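Local atomic coordinates of cycloserine biosynthesis protein DcsG (Streptomyces lavendulae, PDB entry 6JIL), a protein that catalyses the ATP-dependent, magnesium-requiring cyclisation of O-ureido-D-serine to the antibiotic D-cycloserine, as a member of the ATP-grasp family. Residues V86-D91 with L95-A100; L13-D18 with S55-A60; V195-I200 with A286-Q291; L4-D9 with Y17-L22. All coordinates share one frame; numbering follows the deposited sequence.

Contact 1: V86-D91 with L95-A100; sequences VRWALD and LADLAA
Trp-88 and Asp-97 carry this contact almost alone, joining the end of helix 83-89 to helix 94-100. The polar part is one hydrogen bond: Trp-88 NE1 donates to Asp-97 OD1 over 2.8 Å, with an N-H...O angle of 157°. The oxygen lies close to the plane of the indole, so the N-H points well at it. On the acceptor side the fit is less regular, because the indole N-H reaches OD1 from above the carboxylate, 47° out of its plane.

The apolar part runs along the same ring edge. Asp-97 CB sits in the indole plane beside Trp-88 CZ2, 3.7 Å away, and so the six-membered ring is flanked by a methylene while the five-membered ring makes the bond. Trp-88 can reach this far because its CG lies anti to the backbone N (chi1 -168°), swinging the indole out of its own helix and across to the next. The two side chains pass each other rather than meeting end on.

Helix 227-244 packs against the pair: the ring of Trp-88 meets that of His-243, which Asp-97 also touches, and the indole lies on Ser-240 and Leu-244. The contact ties consecutive helices across a tight turn that holds ATP-binding Lys-92, beside the ATP-grasp nucleotide site; the Trp-88 side chain is about 14 Å from bound ADP.

With a carboxylate as acceptor, the N-H bond is probably strengthened by charge; together with CB alongside the ring, it sets the rotation of the indole between two segments with no other close contact.

Contact 2: L13-D18 with S55-A60; sequences LPIDYD and SPWTWA
Ser-55 OG donates to Asp-16 OD2 across 2.7 Å, approaching from above the carboxylate plane, 43° out of it. Beside this bond the indole of Trp-57 lies against Ile-15. The ethyl branch of the isoleucine (CG1 and CD1) does most of the touching: its CG1 is 3.6 Å from Trp-57 CZ3, and its CD1 is also 3.6 Å from Trp-57 CE3, so the arm lies along the CE3-CZ3 edge, crossing the indole obliquely and not lying over a face. The carbonyl O of Ile-15 comes to the same edge, 3.5 Å from Trp-57 CZ3 and near the indole plane.

Both loops follow strands of the parallel sheet in the N-terminal domain: strand 4-8 leads into 13-18, and its neighbour, strand 50-55, leads into the other segment. In this Rossmann-like sheet the contact joins loops at the C-terminal ends of adjacent strands, the edge that commonly lines a binding site. Here the side chain of Trp-57 lies about 5 Å from that of Glu-271, a magnesium ligand, and about 8 Å from a bound magnesium ion.

Further out, several bonds set these groups. The carboxylate of Asp-16 is turned toward Ser-55 by a CG anti to the backbone N (chi1 -178°), and its other oxygen, OD1, weakly caps the start of helix 19-28 by accepting from the backbone N of Asp-18 and of Met-19. Ser-55 OG has a second hydrogen-bond partner in Thr-8 OG1, while Ser-55 CB covers one face of the indole. Trp-57 NE1 is held by the backbone O of Glu-274.

Contact 3: V195-I200 with A286-Q291; sequences VYSHAI and ALRFAQ
Arg-288 stretches out from helix 285-296 and lays its guanidinium over the backbone of strand 195-202, one face covering Ser-197 CA. Its CG stands beside the backbone N (chi1 -56°) and the chain is extended from CG to NE. The segment axes, roughly antiparallel at 143°, come within 9.9 Å, a distance the extended chain bridges. Partway along, Arg-288 CD passes Ser-197 OG at 3.6 Å. The far end reaches NH1 to 3.3 Å from Tyr-196 O, and Val-195 CG1 comes more loosely to the guanidinium edge.

Ser-197 OG itself is engaged by its neighbour: it lies in the plane of the His-198 imidazole, 2.8 Å from ND1, in a hydrogen bond. Ser-197 and His-198 both face Thr-190 of the next strand, forming a classic beta bulge in the antiparallel sheet.

One water donates to Ser-197 O at 3.2 Å and accepts a weak bond from Arg-288 NH2. The firm charge partner of the arginine is Asp-284, in a salt bridge at NE. The guanidinium is thus set mainly from the residue just before its own helix; its face lies over Ser-197 CA and a weak water bridge joins it to the strand, but no ion pair crosses the contact.

Contact 4: L4-D9 with Y17-L22; sequences LALVTD and YDMPPL
Two bends in Met-19, a selenomethionine here, fold its side chain onto Leu-6: CG leaves anti to the backbone N, and the turns at chi2 (61°) and chi3 (79°) then bring SE and CE back toward the strand. Leu-6 meets it with CG anti to its carbonyl carbon and an extended chi2 (-180°), which together point CD1 at the helix. Leu-6 CD1 lies 3.6 Å from Met-19 SE, the closest approach of the two segments, and the two chains cross at a slant so that SE also rests 4.0 Å from Leu-6 CB.

The same methyl of Leu-6 meets Leu-22 one helical turn later, tip to tip, with CD1 to CD2 at 4.2 Å. On the other side of the selenium, Met-19 CE reaches Thr-8 CB at 4.3 Å; the hydroxyl of that threonine is bonded to Ser-55. All four residues are buried, and the contact across them is purely van der Waals.

This is the strand-helix packing of a beta-alpha-beta unit, strand 4-8, helix 19-28, strand 33-37. Arg-54 of strand 50-55 touches both Met-19 and Leu-22, Leu-6 also packs on Ala-33 of strand 33-37, and helix 285-296 adds Phe-289 on Leu-22 and Leu-293 on Leu-4.

Overall arrangement
Following the chain, contact 4 comes first, folding helix 19-28 back onto strand 4-8 over a seven-residue loop. Contact 2 begins on the stretch where contact 4 ends, shares Tyr-17 and Asp-18 with it and runs on to 55-60; a probable hydrogen bond of Thr-58 with Asp-9 joins the two directly. Contact 1 follows in series, closing a three-residue turn between helices, and its Leu-90 O packs against Trp-59 of contact 2. Contact 3 comes last and spans 85 residues, setting the final helix against the five-stranded antiparallel sheet. That helix returns to the N-terminal domain, where Ala-286 CB packs on Pro-21 O of contact 4.

Contact 1: V86-D91 with L95-A100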
loop_
_atom_site.group_PDB
_atom_site.type_symbol
_atom_site.label_atom_id
_atom_site.label_comp_id
_atom_site.label_asym_id
_atom_site.label_seq_id
_atom_site.Cartn_x
_atom_site.Cartn_y
_atom_site.Cartn_z
ATOM N N VAL A 86 6.494 -6.842 7.075
ATOM C CA VAL A 86 6.463 -7.092 5.641
ATOM C C VAL A 86 5.324 -8.016 5.210
ATOM O O VAL A 86 4.543 -7.662 4.327
ATOM C CB VAL A 86 7.810 -7.684 5.149
ATOM C CG1 VAL A 86 7.710 -8.085 3.667
ATOM C CG2 VAL A 86 8.924 -6.657 5.346
ATOM N N ARG A 87 5.221 -9.192 5.823
ATOM C CA ARG A 87 4.167 -10.137 5.457
ATOM C C ARG A 87 2.781 -9.536 5.656
ATOM O O ARG A 87 1.874 -9.745 4.848
ATOM C CB ARG A 87 4.254 -11.421 6.295
ATOM C CG ARG A 87 5.584 -12.145 6.241
ATOM C CD ARG A 87 5.505 -13.501 6.940
ATOM N NE ARG A 87 6.796 -13.878 7.515
ATOM C CZ ARG A 87 7.203 -13.546 8.741
ATOM N NH1 ARG A 87 6.418 -12.830 9.539
ATOM N NH2 ARG A 87 8.409 -13.911 9.166
ATOM N N TRP A 88 2.631 -8.796 6.748
ATOM C CA TRP A 88 1.363 -8.174 7.109
ATOM C C TRP A 88 0.992 -7.003 6.190
ATOM O O TRP A 88 -0.171 -6.855 5.801
ATOM C CB TRP A 88 1.438 -7.686 8.560
ATOM C CG TRP A 88 0.120 -7.274 9.153
ATOM C CD1 TRP A 88 -0.891 -8.098 9.551
ATOM C CD2 TRP A 88 -0.337 -5.939 9.392
ATOM N NE1 TRP A 88 -1.946 -7.362 10.020
ATOM C CE2 TRP A 88 -1.636 -6.033 9.933
ATOM C CE3 TRP A 88 0.225 -4.672 9.199
ATOM C CZ2 TRP A 88 -2.388 -4.908 10.286
ATOM C CZ3 TRP A 88 -0.526 -3.549 9.548
ATOM C CH2 TRP A 88 -1.821 -3.680 10.086
ATOM N N ALA A 89 1.988 -6.192 5.836
ATOM C CA ALA A 89 1.775 -5.015 5.005
ATOM C C ALA A 89 1.528 -5.318 3.543
ATOM O O ALA A 89 0.940 -4.506 2.841
ATOM C CB ALA A 89 2.963 -4.055 5.139
ATOM N N LEU A 90 1.975 -6.478 3.077
ATOM C CA LEU A 90 1.784 -6.847 1.675
ATOM C C LEU A 90 0.524 -7.655 1.410
ATOM O O LEU A 90 0.433 -8.352 0.399
ATOM C CB LEU A 90 2.995 -7.621 1.154
ATOM C CG LEU A 90 4.181 -6.762 0.721
ATOM C CD1 LEU A 90 4.629 -5.919 1.878
ATOM C CD2 LEU A 90 5.315 -7.646 0.223
ATOM N N ASP A 91 -0.446 -7.564 2.312
ATOM C CA ASP A 91 -1.710 -8.286 2.159
ATOM C C ASP A 91 -2.837 -7.442 2.737
ATOM O O ASP A 91 -2.911 -7.240 3.948
ATOM C CB ASP A 91 -1.638 -9.641 2.865
ATOM C CG ASP A 91 -2.910 -10.462 2.700
ATOM O OD1 ASP A 91 -2.840 -11.697 2.887
ATOM O OD2 ASP A 91 -3.978 -9.885 2.400
ATOM N N LEU A 95 -6.812 -4.831 6.593
ATOM C CA LEU A 95 -7.981 -3.965 6.784
ATOM C C LEU A 95 -8.912 -4.484 7.882
ATOM O O LEU A 95 -9.642 -3.709 8.493
ATOM C CB LEU A 95 -8.780 -3.814 5.483
ATOM C CG LEU A 95 -8.154 -2.999 4.347
ATOM C CD1 LEU A 95 -9.027 -3.130 3.125
ATOM C CD2 LEU A 95 -8.004 -1.533 4.747
ATOM N N ALA A 96 -8.891 -5.791 8.130
ATOM C CA ALA A 96 -9.738 -6.368 9.173
ATOM C C ALA A 96 -9.117 -6.111 10.540
ATOM O O ALA A 96 -9.826 -5.942 11.533
ATOM C CB ALA A 96 -9.924 -7.860 8.945
ATOM N N ASP A 97 -7.789 -6.088 10.592
ATOM C CA ASP A 97 -7.090 -5.822 11.839
ATOM C C ASP A 97 -7.327 -4.357 12.192
ATOM O O ASP A 97 -7.503 -4.009 13.363
ATOM C CB ASP A 97 -5.592 -6.097 11.684
ATOM C CG ASP A 97 -5.285 -7.579 11.498
ATOM O OD1 ASP A 97 -4.597 -7.936 10.515
ATOM O OD2 ASP A 97 -5.724 -8.388 12.342
ATOM N N LEU A 98 -7.345 -3.500 11.173
ATOM C CA LEU A 98 -7.587 -2.080 11.396
ATOM C C LEU A 98 -8.997 -1.888 11.929
ATOM O O LEU A 98 -9.216 -1.097 12.845
ATOM C CB LEU A 98 -7.425 -1.277 10.104
ATOM C CG LEU A 98 -5.996 -1.151 9.577
ATOM C CD1 LEU A 98 -5.972 -0.263 8.330
ATOM C CD2 LEU A 98 -5.109 -0.569 10.666
ATOM N N ALA A 99 -9.951 -2.615 11.352
ATOM C CA ALA A 99 -11.338 -2.512 11.778
ATOM C C ALA A 99 -11.500 -2.951 13.237
ATOM O O ALA A 99 -12.305 -2.377 13.974
ATOM C CB ALA A 99 -12.228 -3.354 10.874
ATOM N N ALA A 100 -10.726 -3.950 13.652
ATOM C CA ALA A 100 -10.795 -4.458 15.019
ATOM C C ALA A 100 -10.239 -3.453 16.024
ATOM O O ALA A 100 -10.502 -3.561 17.221
ATOM C CB ALA A 100 -10.038 -5.776 15.128
#

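Contact 2: L13-D18 with S55-A60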
loop_
_atom_site.group_PDB
_atom_site.type_symbol
_atom_site.label_atom_id
_atom_site.label_comp_id
_atom_site.label_asym_id
_atom_site.label_seq_id
_atom_site.Cartn_x
_atom_site.Cartn_y
_atom_site.Cartn_z
ATOM N N LEU A 13 11.730 0.988 -11.274
ATOM C CA LEU A 13 12.567 2.152 -11.032
ATOM C C LEU A 13 12.153 3.420 -11.796
ATOM O O LEU A 13 12.270 4.524 -11.272
ATOM C CB LEU A 13 14.026 1.815 -11.323
ATOM C CG LEU A 13 15.029 2.877 -10.866
ATOM C CD1 LEU A 13 14.881 3.104 -9.373
ATOM C CD2 LEU A 13 16.451 2.435 -11.209
ATOM N N PRO A 14 11.674 3.278 -13.042
ATOM C CA PRO A 14 11.259 4.444 -13.833
ATOM C C PRO A 14 10.042 5.191 -13.295
ATOM O O PRO A 14 9.836 6.361 -13.620
ATOM C CB PRO A 14 10.992 3.851 -15.212
ATOM C CG PRO A 14 11.971 2.717 -15.277
ATOM C CD PRO A 14 11.797 2.092 -13.910
ATOM N N ILE A 15 9.223 4.527 -12.490
ATOM C CA ILE A 15 8.052 5.202 -11.945
ATOM C C ILE A 15 8.185 5.470 -10.448
ATOM O O ILE A 15 7.205 5.765 -9.779
ATOM C CB ILE A 15 6.760 4.397 -12.198
ATOM C CG1 ILE A 15 6.848 3.037 -11.504
ATOM C CG2 ILE A 15 6.550 4.236 -13.695
ATOM C CD1 ILE A 15 5.514 2.334 -11.346
ATOM N N ASP A 16 9.402 5.361 -9.926
ATOM C CA ASP A 16 9.643 5.617 -8.509
ATOM C C ASP A 16 10.111 7.058 -8.406
ATOM O O ASP A 16 11.306 7.321 -8.267
ATOM C CB ASP A 16 10.734 4.687 -7.969
ATOM C CG ASP A 16 10.996 4.889 -6.482
ATOM O OD1 ASP A 16 10.389 5.801 -5.878
ATOM O OD2 ASP A 16 11.815 4.131 -5.917
ATOM N N TYR A 17 9.163 7.986 -8.487
ATOM C CA TYR A 17 9.471 9.413 -8.428
ATOM C C TYR A 17 10.179 9.808 -7.140
ATOM O O TYR A 17 10.812 10.859 -7.080
ATOM C CB TYR A 17 8.184 10.227 -8.598
ATOM C CG TYR A 17 7.336 9.686 -9.717
ATOM C CD1 TYR A 17 6.042 9.228 -9.478
ATOM C CD2 TYR A 17 7.863 9.533 -10.999
ATOM C CE1 TYR A 17 5.296 8.619 -10.492
ATOM C CE2 TYR A 17 7.127 8.924 -12.016
ATOM C CZ TYR A 17 5.850 8.469 -11.756
ATOM O OH TYR A 17 5.135 7.844 -12.756
ATOM N N ASP A 18 10.098 8.947 -6.130
ATOM C CA ASP A 18 10.720 9.222 -4.841
ATOM C C ASP A 18 12.233 8.970 -4.770
ATOM O O ASP A 18 12.937 9.636 -4.013
ATOM C CB ASP A 18 10.022 8.401 -3.746
ATOM C CG ASP A 18 8.551 8.770 -3.576
ATOM O OD1 ASP A 18 7.737 7.854 -3.312
ATOM O OD2 ASP A 18 8.208 9.972 -3.694
ATOM N N SER A 55 10.791 0.445 -4.024
ATOM C CA SER A 55 9.922 0.210 -5.163
ATOM C C SER A 55 10.098 -1.102 -5.928
ATOM O O SER A 55 10.221 -1.089 -7.152
ATOM C CB SER A 55 10.062 1.374 -6.138
ATOM O OG SER A 55 11.425 1.567 -6.474
ATOM N N PRO A 56 10.106 -2.246 -5.223
ATOM C CA PRO A 56 10.255 -3.540 -5.889
ATOM C C PRO A 56 8.819 -3.884 -6.274
ATOM O O PRO A 56 8.301 -4.953 -5.949
ATOM C CB PRO A 56 10.765 -4.416 -4.767
ATOM C CG PRO A 56 9.933 -3.935 -3.621
ATOM C CD PRO A 56 9.958 -2.429 -3.767
ATOM N N TRP A 57 8.179 -2.960 -6.976
ATOM C CA TRP A 57 6.774 -3.119 -7.301
ATOM C C TRP A 57 6.302 -4.265 -8.175
ATOM O O TRP A 57 5.092 -4.474 -8.305
ATOM C CB TRP A 57 6.218 -1.783 -7.793
ATOM C CG TRP A 57 6.333 -0.717 -6.722
ATOM C CD1 TRP A 57 6.246 -0.900 -5.366
ATOM C CD2 TRP A 57 6.552 0.683 -6.919
ATOM N NE1 TRP A 57 6.403 0.295 -4.710
ATOM C CE2 TRP A 57 6.590 1.285 -5.638
ATOM C CE3 TRP A 57 6.719 1.490 -8.049
ATOM C CZ2 TRP A 57 6.789 2.654 -5.460
ATOM C CZ3 TRP A 57 6.920 2.857 -7.872
ATOM C CH2 TRP A 57 6.952 3.423 -6.587
ATOM N N THR A 58 7.224 -5.024 -8.759
ATOM C CA THR A 58 6.786 -6.156 -9.560
ATOM C C THR A 58 6.477 -7.315 -8.608
ATOM O O THR A 58 6.139 -8.412 -9.045
ATOM C CB THR A 58 7.855 -6.607 -10.600
ATOM O OG1 THR A 58 9.072 -6.964 -9.935
ATOM C CG2 THR A 58 8.121 -5.497 -11.594
ATOM N N TRP A 59 6.587 -7.068 -7.305
ATOM C CA TRP A 59 6.296 -8.115 -6.332
ATOM C C TRP A 59 4.841 -8.524 -6.497
ATOM O O TRP A 59 4.461 -9.647 -6.160
ATOM C CB TRP A 59 6.533 -7.637 -4.891
ATOM C CG TRP A 59 5.554 -6.601 -4.393
ATOM C CD1 TRP A 59 5.710 -5.240 -4.408
ATOM C CD2 TRP A 59 4.257 -6.845 -3.835
ATOM N NE1 TRP A 59 4.592 -4.625 -3.899
ATOM C CE2 TRP A 59 3.683 -5.585 -3.541
ATOM C CE3 TRP A 59 3.523 -8.005 -3.555
ATOM C CZ2 TRP A 59 2.407 -5.454 -2.985
ATOM C CZ3 TRP A 59 2.253 -7.872 -3.004
ATOM C CH2 TRP A 59 1.710 -6.604 -2.726
ATOM N N ALA A 60 4.033 -7.603 -7.017
ATOM C CA ALA A 60 2.615 -7.859 -7.243
ATOM C C ALA A 60 2.404 -8.940 -8.296
ATOM O O ALA A 60 1.320 -9.509 -8.391
ATOM C CB ALA A 60 1.911 -6.579 -7.674
#

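Contact 3: V195-I200 with A286-Q291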
loop_
_atom_site.group_PDB
_atom_site.type_symbol
_atom_site.label_atom_id
_atom_site.label_comp_id
_atom_site.label_asym_id
_atom_site.label_seq_id
_atom_site.Cartn_x
_atom_site.Cartn_y
_atom_site.Cartn_z
ATOM N N VAL A 195 4.510 10.905 12.519
ATOM C CA VAL A 195 4.210 12.325 12.344
ATOM C C VAL A 195 3.773 12.657 10.921
ATOM O O VAL A 195 4.422 12.279 9.946
ATOM C CB VAL A 195 5.436 13.191 12.722
ATOM C CG1 VAL A 195 5.160 14.667 12.450
ATOM C CG2 VAL A 195 5.778 12.971 14.187
ATOM N N TYR A 196 2.655 13.361 10.809
ATOM C CA TYR A 196 2.125 13.741 9.511
ATOM C C TYR A 196 3.101 14.649 8.776
ATOM O O TYR A 196 3.594 15.629 9.337
ATOM C CB TYR A 196 0.787 14.466 9.677
ATOM C CG TYR A 196 0.268 15.075 8.397
ATOM C CD1 TYR A 196 -0.251 14.276 7.380
ATOM C CD2 TYR A 196 0.326 16.450 8.190
ATOM C CE1 TYR A 196 -0.702 14.833 6.185
ATOM C CE2 TYR A 196 -0.120 17.023 6.994
ATOM C CZ TYR A 196 -0.632 16.206 6.000
ATOM O OH TYR A 196 -1.072 16.763 4.829
ATOM N N SER A 197 3.376 14.326 7.517
ATOM C CA SER A 197 4.284 15.144 6.725
ATOM C C SER A 197 3.552 15.888 5.622
ATOM O O SER A 197 3.642 17.104 5.520
ATOM C CB SER A 197 5.380 14.285 6.095
ATOM O OG SER A 197 6.224 15.073 5.270
ATOM N N HIS A 198 2.816 15.152 4.800
ATOM C CA HIS A 198 2.110 15.764 3.688
ATOM C C HIS A 198 1.153 14.772 3.048
ATOM O O HIS A 198 1.142 13.583 3.388
ATOM C CB HIS A 198 3.112 16.202 2.632
ATOM C CG HIS A 198 3.938 15.072 2.099
ATOM N ND1 HIS A 198 5.060 14.598 2.746
ATOM C CD2 HIS A 198 3.771 14.285 1.007
ATOM C CE1 HIS A 198 5.549 13.569 2.077
ATOM N NE2 HIS A 198 4.786 13.359 1.019
ATOM N N ALA A 199 0.366 15.269 2.100
ATOM C CA ALA A 199 -0.597 14.438 1.404
ATOM C C ALA A 199 -0.816 14.915 -0.023
ATOM O O ALA A 199 -0.343 15.982 -0.425
ATOM C CB ALA A 199 -1.919 14.436 2.161
ATOM N N ILE A 200 -1.528 14.102 -0.793
ATOM C CA ILE A 200 -1.848 14.447 -2.164
ATOM C C ILE A 200 -3.255 13.961 -2.448
ATOM O O ILE A 200 -3.842 13.201 -1.681
ATOM C CB ILE A 200 -0.921 13.749 -3.191
ATOM C CG1 ILE A 200 -1.303 12.269 -3.310
ATOM C CG2 ILE A 200 0.534 13.898 -2.776
ATOM C CD1 ILE A 200 -0.600 11.528 -4.434
ATOM N N ALA A 286 11.201 14.433 1.833
ATOM C CA ALA A 286 12.369 13.586 1.657
ATOM C C ALA A 286 13.362 13.726 2.802
ATOM O O ALA A 286 13.976 12.744 3.215
ATOM C CB ALA A 286 13.050 13.907 0.331
ATOM N N LEU A 287 13.529 14.943 3.310
ATOM C CA LEU A 287 14.465 15.179 4.408
ATOM C C LEU A 287 13.952 14.493 5.671
ATOM O O LEU A 287 14.722 13.902 6.427
ATOM C CB LEU A 287 14.638 16.684 4.661
ATOM C CG LEU A 287 15.526 17.094 5.844
ATOM C CD1 LEU A 287 16.925 16.526 5.652
ATOM C CD2 LEU A 287 15.584 18.617 5.964
ATOM N N ARG A 288 12.645 14.569 5.888
ATOM C CA ARG A 288 12.046 13.943 7.056
ATOM C C ARG A 288 12.200 12.429 6.978
ATOM O O ARG A 288 12.299 11.747 7.998
ATOM C CB ARG A 288 10.559 14.284 7.151
ATOM C CG ARG A 288 10.241 15.751 7.172
ATOM C CD ARG A 288 8.827 15.920 7.641
ATOM N NE ARG A 288 8.365 17.297 7.568
ATOM C CZ ARG A 288 7.310 17.754 8.235
ATOM N NH1 ARG A 288 6.619 16.938 9.030
ATOM N NH2 ARG A 288 6.938 19.020 8.097
ATOM N N PHE A 289 12.208 11.902 5.762
ATOM C CA PHE A 289 12.355 10.467 5.582
ATOM C C PHE A 289 13.801 10.067 5.883
ATOM O O PHE A 289 14.052 9.132 6.645
ATOM C CB PHE A 289 11.971 10.080 4.153
ATOM C CG PHE A 289 11.888 8.608 3.924
ATOM C CD1 PHE A 289 11.894 7.718 4.993
ATOM C CD2 PHE A 289 11.782 8.106 2.633
ATOM C CE1 PHE A 289 11.795 6.348 4.780
ATOM C CE2 PHE A 289 11.682 6.741 2.409
ATOM C CZ PHE A 289 11.689 5.857 3.485
ATOM N N ALA A 290 14.751 10.794 5.297
ATOM C CA ALA A 290 16.162 10.504 5.516
ATOM C C ALA A 290 16.517 10.647 6.994
ATOM O O ALA A 290 17.286 9.855 7.530
ATOM C CB ALA A 290 17.022 11.435 4.681
ATOM N N GLN A 291 15.958 11.655 7.652
ATOM C CA GLN A 291 16.243 11.855 9.067
ATOM C C GLN A 291 15.718 10.693 9.901
ATOM O O GLN A 291 16.416 10.198 10.785
ATOM C CB GLN A 291 15.649 13.178 9.562
ATOM C CG GLN A 291 16.432 14.398 9.085
ATOM C CD GLN A 291 15.844 15.707 9.573
ATOM O OE1 GLN A 291 14.717 16.058 9.232
ATOM N NE2 GLN A 291 16.605 16.432 10.377
HETATM O O HOH W 1 3.810 19.188 7.905
#

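Contact 4: L4-D9 with Y17-L22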
loop_
_atom_site.group_PDB
_atom_site.type_symbol
_atom_site.label_atom_id
_atom_site.label_comp_id
_atom_site.label_asym_id
_atom_site.label_seq_id
_atom_site.Cartn_x
_atom_site.Cartn_y
_atom_site.Cartn_z
ATOM N N LEU A 4 23.389 1.820 3.014
ATOM C CA LEU A 4 21.962 1.508 3.029
ATOM C C LEU A 4 21.486 1.057 1.653
ATOM O O LEU A 4 21.711 1.750 0.653
ATOM C CB LEU A 4 21.169 2.756 3.428
ATOM C CG LEU A 4 19.833 2.649 4.170
ATOM C CD1 LEU A 4 19.013 3.897 3.878
ATOM C CD2 LEU A 4 19.074 1.420 3.754
ATOM N N ALA A 5 20.823 -0.094 1.604
ATOM C CA ALA A 5 20.302 -0.606 0.343
ATOM C C ALA A 5 18.871 -0.117 0.159
ATOM O O ALA A 5 18.059 -0.223 1.075
ATOM C CB ALA A 5 20.337 -2.130 0.337
ATOM N N LEU A 6 18.573 0.454 -1.003
ATOM C CA LEU A 6 17.221 0.924 -1.306
ATOM C C LEU A 6 16.736 -0.022 -2.409
ATOM O O LEU A 6 17.177 0.062 -3.554
ATOM C CB LEU A 6 17.246 2.381 -1.790
ATOM C CG LEU A 6 17.821 3.420 -0.806
ATOM C CD1 LEU A 6 17.776 4.804 -1.430
ATOM C CD2 LEU A 6 17.041 3.415 0.502
ATOM N N VAL A 7 15.841 -0.936 -2.051
ATOM C CA VAL A 7 15.359 -1.943 -2.984
ATOM C C VAL A 7 14.315 -1.515 -4.003
ATOM O O VAL A 7 13.310 -0.889 -3.674
ATOM C CB VAL A 7 14.813 -3.176 -2.226
ATOM C CG1 VAL A 7 14.491 -4.302 -3.212
ATOM C CG2 VAL A 7 15.833 -3.648 -1.207
ATOM N N THR A 8 14.557 -1.899 -5.247
ATOM C CA THR A 8 13.669 -1.593 -6.360
ATOM C C THR A 8 13.801 -2.764 -7.339
ATOM O O THR A 8 14.236 -3.851 -6.961
ATOM C CB THR A 8 14.122 -0.276 -7.071
ATOM O OG1 THR A 8 13.180 0.083 -8.090
ATOM C CG2 THR A 8 15.510 -0.464 -7.714
ATOM N N ASP A 9 13.382 -2.541 -8.579
ATOM C CA ASP A 9 13.537 -3.528 -9.642
ATOM C C ASP A 9 13.454 -2.759 -10.958
ATOM O O ASP A 9 12.791 -1.724 -11.040
ATOM C CB ASP A 9 12.535 -4.711 -9.525
ATOM C CG ASP A 9 11.074 -4.327 -9.735
ATOM O OD1 ASP A 9 10.235 -4.911 -9.016
ATOM O OD2 ASP A 9 10.748 -3.500 -10.615
ATOM N N TYR A 17 9.163 7.986 -8.487
ATOM C CA TYR A 17 9.471 9.413 -8.428
ATOM C C TYR A 17 10.179 9.808 -7.140
ATOM O O TYR A 17 10.812 10.859 -7.080
ATOM C CB TYR A 17 8.184 10.227 -8.598
ATOM C CG TYR A 17 7.336 9.686 -9.717
ATOM C CD1 TYR A 17 6.042 9.228 -9.478
ATOM C CD2 TYR A 17 7.863 9.533 -10.999
ATOM C CE1 TYR A 17 5.296 8.619 -10.492
ATOM C CE2 TYR A 17 7.127 8.924 -12.016
ATOM C CZ TYR A 17 5.850 8.469 -11.756
ATOM O OH TYR A 17 5.135 7.844 -12.756
ATOM N N ASP A 18 10.098 8.947 -6.130
ATOM C CA ASP A 18 10.720 9.222 -4.841
ATOM C C ASP A 18 12.233 8.970 -4.770
ATOM O O ASP A 18 12.937 9.636 -4.013
ATOM C CB ASP A 18 10.022 8.401 -3.746
ATOM C CG ASP A 18 8.551 8.770 -3.576
ATOM O OD1 ASP A 18 7.737 7.854 -3.312
ATOM O OD2 ASP A 18 8.208 9.972 -3.694
HETATM N N MSE A 19 12.739 8.032 -5.559
HETATM C CA MSE A 19 14.166 7.710 -5.494
HETATM C C MSE A 19 15.136 8.884 -5.653
HETATM O O MSE A 19 16.049 9.043 -4.846
HETATM C CB MSE A 19 14.528 6.619 -6.500
HETATM C CG MSE A 19 15.828 5.900 -6.143
HETATM SE SE MSE A 19 15.739 4.982 -4.407
HETATM C CE MSE A 19 14.768 3.404 -4.988
ATOM N N PRO A 20 14.962 9.713 -6.696
ATOM C CA PRO A 20 15.875 10.852 -6.876
ATOM C C PRO A 20 15.942 11.762 -5.642
ATOM O O PRO A 20 17.021 12.024 -5.113
ATOM C CB PRO A 20 15.303 11.566 -8.102
ATOM C CG PRO A 20 14.718 10.442 -8.906
ATOM C CD PRO A 20 14.034 9.591 -7.837
ATOM N N PRO A 21 14.787 12.259 -5.168
ATOM C CA PRO A 21 14.828 13.125 -3.987
ATOM C C PRO A 21 15.278 12.397 -2.709
ATOM O O PRO A 21 15.925 12.993 -1.845
ATOM C CB PRO A 21 13.393 13.646 -3.892
ATOM C CG PRO A 21 12.590 12.546 -4.508
ATOM C CD PRO A 21 13.412 12.152 -5.693
ATOM N N LEU A 22 14.944 11.114 -2.593
ATOM C CA LEU A 22 15.332 10.342 -1.413
ATOM C C LEU A 22 16.845 10.192 -1.338
ATOM O O LEU A 22 17.428 10.263 -0.254
ATOM C CB LEU A 22 14.666 8.956 -1.419
ATOM C CG LEU A 22 15.102 7.969 -0.318
ATOM C CD1 LEU A 22 15.007 8.634 1.060
ATOM C CD2 LEU A 22 14.231 6.710 -0.370
#